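Enoyl-CoA hydratase (Bacillus halodurans, PDB 3LKE) probably adds water across the double bond of enoyl-CoA thioesters, as a member of the crotonase-like family. Local coordinates at residues Y5-I10 with T18-E23; A14-L19 with S51-S56; K24-D29 with S56-Y61; S35-I40 with N91-E96. One frame throughout, in Å; residues are numbered along the deposited sequence.

Contact 1 (Y5-I10 with T18-E23); sequences YVHTEI and TLDYPE
The beta hairpin that opens the crotonase-like domain pairs edge strand 6-10 with strand 14-19, and this contact covers its open end. His7 and Thr18 form an antiparallel hydrogen-bonded pair: His7 N reaches Thr18 O and Thr18 N reaches His7 O, both at 2.9 Å. Past the strand end, Asp20 N gives a third bond to Tyr5 O (2.8 Å), from above the carbonyl plane. Tyr5 CG lies anti to its carbonyl carbon and Tyr21 CG anti to its backbone N, which brings the rings face to face, centroids 3.8 Å apart and planes 18° from parallel. The CD1-CE1 side of Tyr21 lies over the middle of the Tyr5 ring, Tyr21 CE1 3.4 Å from Tyr5 CZ. Tyr21 OH is hydrogen-bonded to Asp29. An alanine at Tyr5 would remove the ring stacked on Tyr21 and would probably loosen the open end of the hairpin. On the sheet face of His7 and Thr18, His7 NE2 donates within its ring plane to the anti lone pair of Asp20 OD2, in a short but bent bond of 2.7 Å. As His58 NE2 is hydrogen-bonded to OD1, two imidazoles grip one carboxylate, likely keeping Asp20 ionised and raising the proton affinity of both histidines.

Contact 2 (A14-L19 with S51-S56); sequences ALYITL and SIILQS
Strands 14-19 and 51-56 run side by side and parallel, their axes 4.6 Å apart at the closest and twisted by 24°. Residue for residue from Leu15 with Ile52 to Leu19 with Ser56, each pair sends its two side chains to the same face of the sheet. Backbone bonds zip the strands from either partner in turn; Ile17 N to Ile53 O, at 2.7 Å, is nearly straight and lies almost along the C=O axis.

The relief differs on the two faces. On the one carrying Leu15, Ile17, Ile52 and Leu54, Ile17 is the central bump and its branches part. CD1 slants across to the CG2 methyl of Ile52 (3.8 Å), while CG2 lies alongside Leu54 CD2 (4.2 Å), both side chains pointing the same way. Above them, Ile17 fits between Leu36, Ala39 and Ile40 of helix 30-45. On the other face the Tyr16 ring runs beside Ile53, its CD2 3.7 Å from Ile53 CB and its CE2 3.9 Å from Ile53 CG1, so that CB and CG1 of the isoleucine lie obliquely against the CD2-CE2 side of the ring. Leu201 of helix 190-205 packs on both. Further along, Gln55 takes the crowded first torsion (60°) and then extends back over the neighbouring strand. Its NE2 thereby donates to Thr18 OG1, 3.1 Å away and within the amide plane, and also meets the flank of Tyr16.

Two adjacent parallel strands joined through a helix that packs on one face make a beta-alpha-beta crossover, a recurrent element of the crotonase fold.

Contact 3 (K24-D29 with S56-Y61); sequences KKNGLD and SKHRAY
Two loops that follow neighbouring strands of the crotonase-like fold meet here: loop 24-29 leads into helix 30-45, while loop 56-61 folds into an ST turn and then a type I beta turn. Tyr61 is the centre of the first shell. Over one face of its ring stands Lys25 CA, 3.8 Å from the centroid and 25° off the normal, a CH-pi contact. At the ring edge, in plane, comes the Asn26 amide carbon, CG lying 3.6 Å from Tyr61 CE1 with the amide turned almost perpendicular to the ring. Tyr61 OH in turn rests over the rim of one face of His58. A serine at Tyr61 would take away the ring that Lys25 CA and the Asn26 amide pack on, and would probably loosen the hold between the two loops.

Further out, Asn26 OD1 accepts from Tyr21 N and its ND2 donates to Phe62 O, which settles the rotation of the amide. Lys24 NZ ties the ends of loop 24-29 by a salt bridge to Asp29 OD2 (3.0 Å), with Asp70 its second partner. Ser56 OG sets the turn, accepting from His58 N at 3.1 Å and donating to Tyr61 O at 3.0 Å, in that carbonyl's plane.

Contact 4 (S35-I40 with N91-E96); sequences SLLEAI and NHCVLE
Helices 30-45 and 81-98 lie side by side and run the same way, the axes of their short segments 9.1 Å apart at the closest and inclined by 22°. At the closest point, Leu37 against Cys93, the small cysteine lets the backbones approach. Its SG, anti to the carbonyl carbon, points at the first turn of segment 35-40, resting 3.6 Å from Leu37 N and 3.9 Å from Leu36 CG. Leu36 and Leu37 both carry CG anti to the backbone N, yet leave in different directions and flank the sulfur. Leu37 continues alongside His92, the two pointing the same way with Leu37 CD2 3.9 Å from His92 CB, while its CD1 turns toward the aliphatic part of Glu96. One turn on, Ile40 points at the opposite helix and spreads its branches: CD1 faces Cys93 CB at 4.0 Å, and CG2 meets Glu96 CB at 3.6 Å. Across the seam Glu96 OE2 forms a salt bridge with Arg41 NE, just after Ile40.

Met119 touches Leu36 and Cys93, and Leu36 and Ile40 reach Ile17 of the sheet. Such packing of one helix on the sheet and a second on the first is the layered core expected of a crotonase-like fold.

In the fold
Contacts 1 and 2 share Thr18 and Leu19, so strand 14-19 carries the hairpin on one edge and the crossover on the other; their centres lie 9 Å apart. Contact 3 continues from the strand ends, joined to contact 1 by the hydrogen bonds Asp20 OD1 to His58 NE2 and Tyr21 OH to Asp29 OD2, each 2.6 Å. Contact 4 approaches contact 2 from the helical side, where Ile17 CD1 packs 3.9 Å from Ile40 N. Contacts 3 and 4 do not touch, their centres about 17 Å apart. By analogy with crotonase relatives, the loops of contact 3 probably lead toward the acyl-CoA pocket, and the chain just beyond Tyr61, through Ser63 to Gly65, probably corresponds to part of the oxyanion hole.

Contact 1 (Y5-I10 with T18-E23)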
loop_
_atom_site.group_PDB
_atom_site.type_symbol
_atom_site.label_atom_id
_atom_site.label_comp_id
_atom_site.label_asym_id
_atom_site.label_seq_id
_atom_site.Cartn_x
_atom_site.Cartn_y
_atom_site.Cartn_z
ATOM N N TYR A 5 -9.638 0.376 -36.135
ATOM C CA TYR A 5 -9.418 -0.769 -35.260
ATOM C C TYR A 5 -9.975 -0.538 -33.859
ATOM O O TYR A 5 -9.834 -1.390 -32.976
ATOM C CB TYR A 5 -7.922 -1.071 -35.166
ATOM C CG TYR A 5 -7.299 -1.469 -36.481
ATOM C CD1 TYR A 5 -7.880 -2.450 -37.277
ATOM C CD2 TYR A 5 -6.123 -0.873 -36.923
ATOM C CE1 TYR A 5 -7.311 -2.817 -38.489
ATOM C CE2 TYR A 5 -5.546 -1.238 -38.131
ATOM C CZ TYR A 5 -6.142 -2.210 -38.907
ATOM O OH TYR A 5 -5.568 -2.578 -40.105
ATOM N N VAL A 6 -10.608 0.612 -33.665
ATOM C CA VAL A 6 -11.253 0.931 -32.398
ATOM C C VAL A 6 -12.619 1.545 -32.687
ATOM O O VAL A 6 -12.708 2.578 -33.345
ATOM C CB VAL A 6 -10.429 1.950 -31.585
ATOM C CG1 VAL A 6 -11.194 2.358 -30.325
ATOM C CG2 VAL A 6 -9.034 1.388 -31.242
ATOM N N HIS A 7 -13.682 0.909 -32.206
ATOM C CA HIS A 7 -15.026 1.435 -32.414
ATOM C C HIS A 7 -15.533 2.105 -31.154
ATOM O O HIS A 7 -15.094 1.777 -30.055
ATOM C CB HIS A 7 -15.992 0.327 -32.843
ATOM C CG HIS A 7 -15.536 -0.433 -34.047
ATOM N ND1 HIS A 7 -15.131 0.188 -35.210
ATOM C CD2 HIS A 7 -15.421 -1.764 -34.270
ATOM C CE1 HIS A 7 -14.784 -0.729 -36.097
ATOM N NE2 HIS A 7 -14.952 -1.922 -35.552
ATOM N N THR A 8 -16.450 3.052 -31.317
ATOM C CA THR A 8 -17.043 3.730 -30.169
ATOM C C THR A 8 -18.562 3.796 -30.289
ATOM O O THR A 8 -19.113 3.902 -31.393
ATOM C CB THR A 8 -16.468 5.151 -29.975
ATOM O OG1 THR A 8 -16.623 5.908 -31.181
ATOM C CG2 THR A 8 -14.989 5.084 -29.624
ATOM N N GLU A 9 -19.236 3.719 -29.148
ATOM C CA GLU A 9 -20.692 3.748 -29.105
ATOM C C GLU A 9 -21.144 4.244 -27.745
ATOM O O GLU A 9 -20.678 3.757 -26.728
ATOM C CB GLU A 9 -21.261 2.346 -29.343
ATOM C CG GLU A 9 -22.773 2.275 -29.306
ATOM C CD GLU A 9 -23.301 0.871 -29.544
ATOM O OE1 GLU A 9 -22.525 0.010 -30.017
ATOM O OE2 GLU A 9 -24.497 0.628 -29.263
ATOM N N ILE A 10 -22.066 5.201 -27.727
ATOM C CA ILE A 10 -22.668 5.625 -26.466
ATOM C C ILE A 10 -24.054 5.019 -26.275
ATOM O O ILE A 10 -24.922 5.138 -27.139
ATOM C CB ILE A 10 -22.761 7.149 -26.359
ATOM C CG1 ILE A 10 -21.358 7.760 -26.366
ATOM C CG2 ILE A 10 -23.536 7.543 -25.104
ATOM C CD1 ILE A 10 -21.347 9.267 -26.419
ATOM N N THR A 18 -14.440 -0.326 -28.138
ATOM C CA THR A 18 -14.264 -1.720 -28.539
ATOM C C THR A 18 -13.052 -1.923 -29.429
ATOM O O THR A 18 -12.921 -1.287 -30.485
ATOM C CB THR A 18 -15.523 -2.232 -29.297
ATOM O OG1 THR A 18 -16.679 -2.021 -28.478
ATOM C CG2 THR A 18 -15.400 -3.716 -29.622
ATOM N N LEU A 19 -12.153 -2.800 -28.998
ATOM C CA LEU A 19 -10.977 -3.128 -29.783
ATOM C C LEU A 19 -11.377 -4.115 -30.870
ATOM O O LEU A 19 -12.021 -5.125 -30.591
ATOM C CB LEU A 19 -9.890 -3.750 -28.913
ATOM C CG LEU A 19 -9.501 -2.980 -27.646
ATOM C CD1 LEU A 19 -8.421 -3.735 -26.901
ATOM C CD2 LEU A 19 -9.044 -1.577 -27.993
ATOM N N ASP A 20 -10.963 -3.823 -32.098
ATOM C CA ASP A 20 -11.352 -4.616 -33.258
ATOM C C ASP A 20 -10.195 -4.643 -34.258
ATOM O O ASP A 20 -10.196 -3.919 -35.254
ATOM C CB ASP A 20 -12.612 -4.011 -33.880
ATOM C CG ASP A 20 -13.228 -4.905 -34.943
ATOM O OD1 ASP A 20 -12.704 -6.014 -35.159
ATOM O OD2 ASP A 20 -14.235 -4.488 -35.551
ATOM N N TYR A 21 -9.203 -5.485 -33.983
ATOM C CA TYR A 21 -7.968 -5.527 -34.762
ATOM C C TYR A 21 -7.582 -6.978 -34.954
ATOM O O TYR A 21 -6.550 -7.414 -34.476
ATOM C CB TYR A 21 -6.863 -4.794 -33.995
ATOM C CG TYR A 21 -5.624 -4.393 -34.775
ATOM C CD1 TYR A 21 -5.486 -4.670 -36.131
ATOM C CD2 TYR A 21 -4.578 -3.721 -34.138
ATOM C CE1 TYR A 21 -4.343 -4.285 -36.831
ATOM C CE2 TYR A 21 -3.442 -3.332 -34.825
ATOM C CZ TYR A 21 -3.323 -3.613 -36.171
ATOM O OH TYR A 21 -2.179 -3.225 -36.851
ATOM N N PRO A 22 -8.421 -7.745 -35.673
ATOM C CA PRO A 22 -8.255 -9.203 -35.695
ATOM C C PRO A 22 -6.930 -9.649 -36.296
ATOM O O PRO A 22 -6.390 -10.671 -35.888
ATOM C CB PRO A 22 -9.408 -9.693 -36.586
ATOM C CG PRO A 22 -10.309 -8.527 -36.786
ATOM C CD PRO A 22 -9.540 -7.275 -36.505
ATOM N N GLU A 23 -6.431 -8.912 -37.280
ATOM C CA GLU A 23 -5.174 -9.269 -37.918
ATOM C C GLU A 23 -4.091 -9.503 -36.876
ATOM O O GLU A 23 -3.375 -10.506 -36.919
ATOM C CB GLU A 23 -4.714 -8.162 -38.866
ATOM C CG GLU A 23 -3.309 -8.386 -39.395
ATOM C CD GLU A 23 -2.791 -7.224 -40.225
ATOM O OE1 GLU A 23 -3.419 -6.138 -40.209
ATOM O OE2 GLU A 23 -1.747 -7.404 -40.892
#

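Contact 2 (A14-L19 with S51-S56)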
loop_
_atom_site.group_PDB
_atom_site.type_symbol
_atom_site.label_atom_id
_atom_site.label_comp_id
_atom_site.label_asym_id
_atom_site.label_seq_id
_atom_site.Cartn_x
_atom_site.Cartn_y
_atom_site.Cartn_z
ATOM N N ALA A 14 -23.255 5.813 -21.247
ATOM C CA ALA A 14 -21.983 5.106 -21.095
ATOM C C ALA A 14 -21.294 4.955 -22.451
ATOM O O ALA A 14 -21.927 4.567 -23.425
ATOM C CB ALA A 14 -22.199 3.735 -20.446
ATOM N N LEU A 15 -20.004 5.269 -22.510
ATOM C CA LEU A 15 -19.222 5.112 -23.731
ATOM C C LEU A 15 -18.556 3.744 -23.774
ATOM O O LEU A 15 -17.815 3.371 -22.853
ATOM C CB LEU A 15 -18.151 6.205 -23.830
ATOM C CG LEU A 15 -17.471 6.567 -25.159
ATOM C CD1 LEU A 15 -15.945 6.516 -25.066
ATOM C CD2 LEU A 15 -17.970 5.742 -26.352
ATOM N N TYR A 16 -18.818 3.007 -24.850
ATOM C CA TYR A 16 -18.213 1.700 -25.071
ATOM C C TYR A 16 -17.101 1.811 -26.096
ATOM O O TYR A 16 -17.333 2.233 -27.236
ATOM C CB TYR A 16 -19.268 0.691 -25.543
ATOM C CG TYR A 16 -20.294 0.359 -24.477
ATOM C CD1 TYR A 16 -21.387 1.192 -24.258
ATOM C CD2 TYR A 16 -20.152 -0.765 -23.676
ATOM C CE1 TYR A 16 -22.324 0.906 -23.283
ATOM C CE2 TYR A 16 -21.089 -1.067 -22.700
ATOM C CZ TYR A 16 -22.178 -0.223 -22.515
ATOM O OH TYR A 16 -23.100 -0.507 -21.538
ATOM N N ILE A 17 -15.886 1.457 -25.679
ATOM C CA ILE A 17 -14.717 1.489 -26.552
ATOM C C ILE A 17 -14.349 0.049 -26.861
ATOM O O ILE A 17 -14.018 -0.721 -25.954
ATOM C CB ILE A 17 -13.511 2.217 -25.884
ATOM C CG1 ILE A 17 -13.871 3.677 -25.585
ATOM C CG2 ILE A 17 -12.278 2.140 -26.773
ATOM C CD1 ILE A 17 -12.735 4.485 -24.934
ATOM N N THR A 18 -14.440 -0.326 -28.138
ATOM C CA THR A 18 -14.264 -1.720 -28.539
ATOM C C THR A 18 -13.052 -1.923 -29.429
ATOM O O THR A 18 -12.921 -1.287 -30.485
ATOM C CB THR A 18 -15.523 -2.232 -29.297
ATOM O OG1 THR A 18 -16.679 -2.021 -28.478
ATOM C CG2 THR A 18 -15.400 -3.716 -29.622
ATOM N N LEU A 19 -12.153 -2.800 -28.998
ATOM C CA LEU A 19 -10.977 -3.128 -29.783
ATOM C C LEU A 19 -11.377 -4.115 -30.870
ATOM O O LEU A 19 -12.021 -5.125 -30.591
ATOM C CB LEU A 19 -9.890 -3.750 -28.913
ATOM C CG LEU A 19 -9.501 -2.980 -27.646
ATOM C CD1 LEU A 19 -8.421 -3.735 -26.901
ATOM C CD2 LEU A 19 -9.044 -1.577 -27.993
ATOM N N SER A 51 -19.661 6.827 -17.460
ATOM C CA SER A 51 -18.776 5.672 -17.499
ATOM C C SER A 51 -18.148 5.477 -18.875
ATOM O O SER A 51 -18.672 5.933 -19.897
ATOM C CB SER A 51 -19.541 4.402 -17.122
ATOM O OG SER A 51 -20.159 4.516 -15.860
ATOM N N ILE A 52 -17.010 4.791 -18.875
ATOM C CA ILE A 52 -16.340 4.367 -20.090
ATOM C C ILE A 52 -16.002 2.894 -19.926
ATOM O O ILE A 52 -15.353 2.505 -18.957
ATOM C CB ILE A 52 -15.053 5.165 -20.333
ATOM C CG1 ILE A 52 -15.380 6.634 -20.599
ATOM C CG2 ILE A 52 -14.290 4.590 -21.513
ATOM C CD1 ILE A 52 -14.177 7.515 -20.692
ATOM N N ILE A 53 -16.461 2.078 -20.871
ATOM C CA ILE A 53 -16.249 0.639 -20.841
ATOM C C ILE A 53 -15.294 0.239 -21.961
ATOM O O ILE A 53 -15.541 0.564 -23.121
ATOM C CB ILE A 53 -17.588 -0.113 -21.077
ATOM C CG1 ILE A 53 -18.615 0.271 -20.011
ATOM C CG2 ILE A 53 -17.362 -1.624 -21.079
ATOM C CD1 ILE A 53 -18.220 -0.156 -18.612
ATOM N N LEU A 54 -14.210 -0.462 -21.621
ATOM C CA LEU A 54 -13.254 -0.931 -22.633
ATOM C C LEU A 54 -13.437 -2.423 -22.813
ATOM O O LEU A 54 -13.527 -3.162 -21.828
ATOM C CB LEU A 54 -11.815 -0.603 -22.210
ATOM C CG LEU A 54 -11.505 0.896 -22.182
ATOM C CD1 LEU A 54 -11.107 1.290 -20.761
ATOM C CD2 LEU A 54 -10.413 1.248 -23.159
ATOM N N GLN A 55 -13.540 -2.871 -24.065
ATOM C CA GLN A 55 -13.856 -4.270 -24.336
ATOM C C GLN A 55 -13.299 -4.708 -25.690
ATOM O O GLN A 55 -12.782 -3.892 -26.442
ATOM C CB GLN A 55 -15.377 -4.475 -24.316
ATOM C CG GLN A 55 -16.121 -3.649 -25.353
ATOM C CD GLN A 55 -17.640 -3.761 -25.198
ATOM O OE1 GLN A 55 -18.140 -4.343 -24.233
ATOM N NE2 GLN A 55 -18.372 -3.202 -26.150
ATOM N N SER A 56 -13.418 -6.004 -25.975
ATOM C CA SER A 56 -12.977 -6.588 -27.235
ATOM C C SER A 56 -14.188 -7.198 -27.919
ATOM O O SER A 56 -15.042 -7.801 -27.259
ATOM C CB SER A 56 -11.945 -7.692 -26.999
ATOM O OG SER A 56 -11.665 -8.376 -28.223
#

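Contact 3 (K24-D29 with S56-Y61)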
loop_
_atom_site.group_PDB
_atom_site.type_symbol
_atom_site.label_atom_id
_atom_site.label_comp_id
_atom_site.label_asym_id
_atom_site.label_seq_id
_atom_site.Cartn_x
_atom_site.Cartn_y
_atom_site.Cartn_z
ATOM N N LYS A 24 -3.996 -8.577 -35.925
ATOM C CA LYS A 24 -2.979 -8.652 -34.881
ATOM C C LYS A 24 -3.531 -9.120 -33.525
ATOM O O LYS A 24 -2.890 -8.934 -32.487
ATOM C CB LYS A 24 -2.294 -7.295 -34.734
ATOM C CG LYS A 24 -1.381 -6.923 -35.901
ATOM C CD LYS A 24 -0.492 -5.731 -35.541
ATOM C CE LYS A 24 0.489 -5.395 -36.677
ATOM N NZ LYS A 24 1.454 -4.294 -36.336
ATOM N N LYS A 25 -4.710 -9.738 -33.532
ATOM C CA LYS A 25 -5.348 -10.184 -32.287
ATOM C C LYS A 25 -5.378 -9.056 -31.246
ATOM O O LYS A 25 -5.022 -9.262 -30.078
ATOM C CB LYS A 25 -4.654 -11.422 -31.707
ATOM C CG LYS A 25 -4.537 -12.633 -32.654
ATOM C CD LYS A 25 -5.874 -13.085 -33.195
ATOM C CE LYS A 25 -5.787 -14.479 -33.837
ATOM N NZ LYS A 25 -4.466 -14.690 -34.484
ATOM N N ASN A 26 -5.815 -7.877 -31.681
ATOM C CA ASN A 26 -5.934 -6.712 -30.803
ATOM C C ASN A 26 -4.591 -6.295 -30.196
ATOM O O ASN A 26 -4.533 -5.756 -29.086
ATOM C CB ASN A 26 -6.992 -6.952 -29.716
ATOM C CG ASN A 26 -8.412 -6.924 -30.267
ATOM O OD1 ASN A 26 -8.634 -6.587 -31.439
ATOM N ND2 ASN A 26 -9.373 -7.294 -29.433
ATOM N N GLY A 27 -3.517 -6.543 -30.939
ATOM C CA GLY A 27 -2.177 -6.173 -30.510
ATOM C C GLY A 27 -2.000 -4.671 -30.487
ATOM O O GLY A 27 -2.754 -3.932 -31.132
ATOM N N LEU A 28 -1.006 -4.212 -29.731
ATOM C CA LEU A 28 -0.799 -2.786 -29.547
ATOM C C LEU A 28 0.305 -2.273 -30.459
ATOM O O LEU A 28 1.463 -2.666 -30.330
ATOM C CB LEU A 28 -0.455 -2.488 -28.081
ATOM C CG LEU A 28 -1.392 -3.118 -27.052
ATOM C CD1 LEU A 28 -0.958 -2.734 -25.631
ATOM C CD2 LEU A 28 -2.809 -2.691 -27.296
ATOM N N ASP A 29 -0.069 -1.415 -31.401
ATOM C CA ASP A 29 0.905 -0.702 -32.213
ATOM C C ASP A 29 0.464 0.744 -32.298
ATOM O O ASP A 29 -0.515 1.129 -31.666
ATOM C CB ASP A 29 1.050 -1.323 -33.611
ATOM C CG ASP A 29 -0.245 -1.312 -34.407
ATOM O OD1 ASP A 29 -1.160 -0.509 -34.106
ATOM O OD2 ASP A 29 -0.335 -2.117 -35.362
ATOM N N SER A 56 -13.418 -6.004 -25.975
ATOM C CA SER A 56 -12.977 -6.588 -27.235
ATOM C C SER A 56 -14.188 -7.198 -27.919
ATOM O O SER A 56 -15.042 -7.801 -27.259
ATOM C CB SER A 56 -11.945 -7.692 -26.999
ATOM O OG SER A 56 -11.665 -8.376 -28.223
ATOM N N LYS A 57 -14.251 -7.048 -29.235
ATOM C CA LYS A 57 -15.358 -7.603 -30.010
ATOM C C LYS A 57 -15.096 -9.054 -30.394
ATOM O O LYS A 57 -15.951 -9.713 -30.994
ATOM C CB LYS A 57 -15.599 -6.780 -31.277
ATOM C CG LYS A 57 -16.807 -7.253 -32.068
ATOM C CD LYS A 57 -16.753 -6.826 -33.522
ATOM C CE LYS A 57 -16.812 -5.319 -33.662
ATOM N NZ LYS A 57 -17.711 -4.964 -34.798
ATOM N N HIS A 58 -13.915 -9.557 -30.057
ATOM C CA HIS A 58 -13.521 -10.885 -30.497
ATOM C C HIS A 58 -13.452 -11.887 -29.360
ATOM O O HIS A 58 -12.744 -11.691 -28.363
ATOM C CB HIS A 58 -12.218 -10.832 -31.295
ATOM C CG HIS A 58 -12.292 -9.919 -32.478
ATOM N ND1 HIS A 58 -12.950 -10.265 -33.644
ATOM C CD2 HIS A 58 -11.824 -8.664 -32.669
ATOM C CE1 HIS A 58 -12.873 -9.265 -34.501
ATOM N NE2 HIS A 58 -12.191 -8.283 -33.938
ATOM N N ARG A 59 -14.208 -12.962 -29.525
ATOM C CA ARG A 59 -14.386 -13.977 -28.501
ATOM C C ARG A 59 -13.057 -14.532 -27.981
ATOM O O ARG A 59 -12.882 -14.700 -26.775
ATOM C CB ARG A 59 -15.267 -15.108 -29.053
ATOM C CG ARG A 59 -15.553 -16.240 -28.072
ATOM C CD ARG A 59 -16.653 -17.155 -28.604
ATOM N NE ARG A 59 -17.881 -16.411 -28.879
ATOM C CZ ARG A 59 -18.368 -16.173 -30.093
ATOM N NH1 ARG A 59 -17.747 -16.637 -31.169
ATOM N NH2 ARG A 59 -19.490 -15.477 -30.229
ATOM N N ALA A 60 -12.117 -14.790 -28.886
ATOM C CA ALA A 60 -10.913 -15.541 -28.525
ATOM C C ALA A 60 -9.915 -14.790 -27.641
ATOM O O ALA A 60 -9.158 -15.410 -26.901
ATOM C CB ALA A 60 -10.212 -16.068 -29.776
ATOM N N TYR A 61 -9.900 -13.465 -27.717
ATOM C CA TYR A 61 -8.840 -12.713 -27.042
ATOM C C TYR A 61 -9.305 -11.334 -26.617
ATOM O O TYR A 61 -10.134 -10.717 -27.276
ATOM C CB TYR A 61 -7.640 -12.563 -27.984
ATOM C CG TYR A 61 -8.041 -12.173 -29.393
ATOM C CD1 TYR A 61 -8.212 -10.836 -29.755
ATOM C CD2 TYR A 61 -8.264 -13.144 -30.358
ATOM C CE1 TYR A 61 -8.579 -10.480 -31.048
ATOM C CE2 TYR A 61 -8.634 -12.803 -31.647
ATOM C CZ TYR A 61 -8.790 -11.471 -31.990
ATOM O OH TYR A 61 -9.175 -11.145 -33.275
#

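Contact 4 (S35-I40 with N91-E96)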
loop_
_atom_site.group_PDB
_atom_site.type_symbol
_atom_site.label_atom_id
_atom_site.label_comp_id
_atom_site.label_asym_id
_atom_site.label_seq_id
_atom_site.Cartn_x
_atom_site.Cartn_y
_atom_site.Cartn_z
ATOM N N SER A 35 -5.852 5.387 -32.428
ATOM C CA SER A 35 -7.306 5.376 -32.475
ATOM C C SER A 35 -7.873 5.202 -31.073
ATOM O O SER A 35 -8.896 5.793 -30.709
ATOM C CB SER A 35 -7.787 4.252 -33.392
ATOM O OG SER A 35 -7.355 4.487 -34.727
ATOM N N LEU A 36 -7.190 4.385 -30.284
ATOM C CA LEU A 36 -7.595 4.166 -28.910
ATOM C C LEU A 36 -7.502 5.463 -28.112
ATOM O O LEU A 36 -8.433 5.825 -27.396
ATOM C CB LEU A 36 -6.734 3.075 -28.282
ATOM C CG LEU A 36 -6.990 2.799 -26.804
ATOM C CD1 LEU A 36 -8.437 2.393 -26.551
ATOM C CD2 LEU A 36 -6.037 1.725 -26.323
ATOM N N LEU A 37 -6.383 6.165 -28.246
ATOM C CA LEU A 37 -6.191 7.427 -27.536
ATOM C C LEU A 37 -7.315 8.404 -27.875
ATOM O O LEU A 37 -7.903 9.039 -26.992
ATOM C CB LEU A 37 -4.838 8.037 -27.901
ATOM C CG LEU A 37 -4.477 9.365 -27.235
ATOM C CD1 LEU A 37 -4.559 9.264 -25.706
ATOM C CD2 LEU A 37 -3.085 9.776 -27.673
ATOM N N GLU A 38 -7.617 8.502 -29.167
ATOM C CA GLU A 38 -8.645 9.407 -29.659
ATOM C C GLU A 38 -10.009 9.088 -29.043
ATOM O O GLU A 38 -10.764 9.987 -28.673
ATOM C CB GLU A 38 -8.700 9.305 -31.187
ATOM C CG GLU A 38 -9.683 10.230 -31.873
ATOM C CD GLU A 38 -9.737 9.996 -33.376
ATOM O OE1 GLU A 38 -10.700 10.474 -34.018
ATOM O OE2 GLU A 38 -8.823 9.327 -33.913
ATOM N N ALA A 39 -10.308 7.801 -28.916
ATOM C CA ALA A 39 -11.559 7.352 -28.329
ATOM C C ALA A 39 -11.612 7.676 -26.836
ATOM O O ALA A 39 -12.637 8.120 -26.320
ATOM C CB ALA A 39 -11.741 5.852 -28.555
ATOM N N ILE A 40 -10.499 7.446 -26.147
ATOM C CA ILE A 40 -10.421 7.710 -24.711
ATOM C C ILE A 40 -10.647 9.189 -24.409
ATOM O O ILE A 40 -11.417 9.544 -23.513
ATOM C CB ILE A 40 -9.054 7.280 -24.138
ATOM C CG1 ILE A 40 -8.929 5.752 -24.158
ATOM C CG2 ILE A 40 -8.883 7.818 -22.723
ATOM C CD1 ILE A 40 -7.506 5.242 -23.976
ATOM N N ASN A 91 1.637 5.253 -23.919
ATOM C CA ASN A 91 1.703 5.846 -22.578
ATOM C C ASN A 91 0.576 6.855 -22.375
ATOM O O ASN A 91 -0.014 6.945 -21.297
ATOM C CB ASN A 91 3.055 6.507 -22.311
ATOM C CG ASN A 91 4.160 5.507 -22.114
ATOM O OD1 ASN A 91 3.911 4.319 -21.863
ATOM N ND2 ASN A 91 5.403 5.977 -22.220
ATOM N N HIS A 92 0.268 7.629 -23.411
ATOM C CA HIS A 92 -0.840 8.559 -23.270
ATOM C C HIS A 92 -2.180 7.866 -23.075
ATOM O O HIS A 92 -3.009 8.339 -22.302
ATOM C CB HIS A 92 -0.882 9.578 -24.408
ATOM C CG HIS A 92 -0.033 10.780 -24.145
ATOM N ND1 HIS A 92 -0.406 11.773 -23.263
ATOM C CD2 HIS A 92 1.182 11.137 -24.623
ATOM C CE1 HIS A 92 0.540 12.694 -23.216
ATOM N NE2 HIS A 92 1.514 12.334 -24.033
ATOM N N CYS A 93 -2.399 6.741 -23.758
ATOM C CA CYS A 93 -3.599 5.952 -23.491
ATOM C C CYS A 93 -3.690 5.607 -22.000
ATOM O O CYS A 93 -4.729 5.784 -21.375
ATOM C CB CYS A 93 -3.605 4.666 -24.297
ATOM S SG CYS A 93 -3.841 4.937 -26.069
ATOM N N VAL A 94 -2.595 5.103 -21.438
ATOM C CA VAL A 94 -2.604 4.726 -20.013
ATOM C C VAL A 94 -2.933 5.918 -19.102
ATOM O O VAL A 94 -3.756 5.821 -18.187
ATOM C CB VAL A 94 -1.254 4.099 -19.570
ATOM C CG1 VAL A 94 -1.241 3.889 -18.052
ATOM C CG2 VAL A 94 -1.007 2.784 -20.304
ATOM N N LEU A 95 -2.279 7.042 -19.359
ATOM C CA LEU A 95 -2.422 8.222 -18.517
ATOM C C LEU A 95 -3.836 8.790 -18.630
ATOM O O LEU A 95 -4.438 9.180 -17.636
ATOM C CB LEU A 95 -1.363 9.264 -18.897
ATOM C CG LEU A 95 -1.182 10.451 -17.950
ATOM C CD1 LEU A 95 -0.941 9.965 -16.533
ATOM C CD2 LEU A 95 -0.025 11.324 -18.452
ATOM N N GLU A 96 -4.364 8.812 -19.851
ATOM C CA GLU A 96 -5.716 9.334 -20.122
ATOM C C GLU A 96 -6.838 8.468 -19.561
ATOM O O GLU A 96 -7.893 8.970 -19.190
ATOM C CB GLU A 96 -5.909 9.534 -21.625
ATOM C CG GLU A 96 -4.884 10.455 -22.231
ATOM C CD GLU A 96 -5.402 11.858 -22.430
ATOM O OE1 GLU A 96 -6.538 12.150 -21.985
ATOM O OE2 GLU A 96 -4.662 12.666 -23.027
#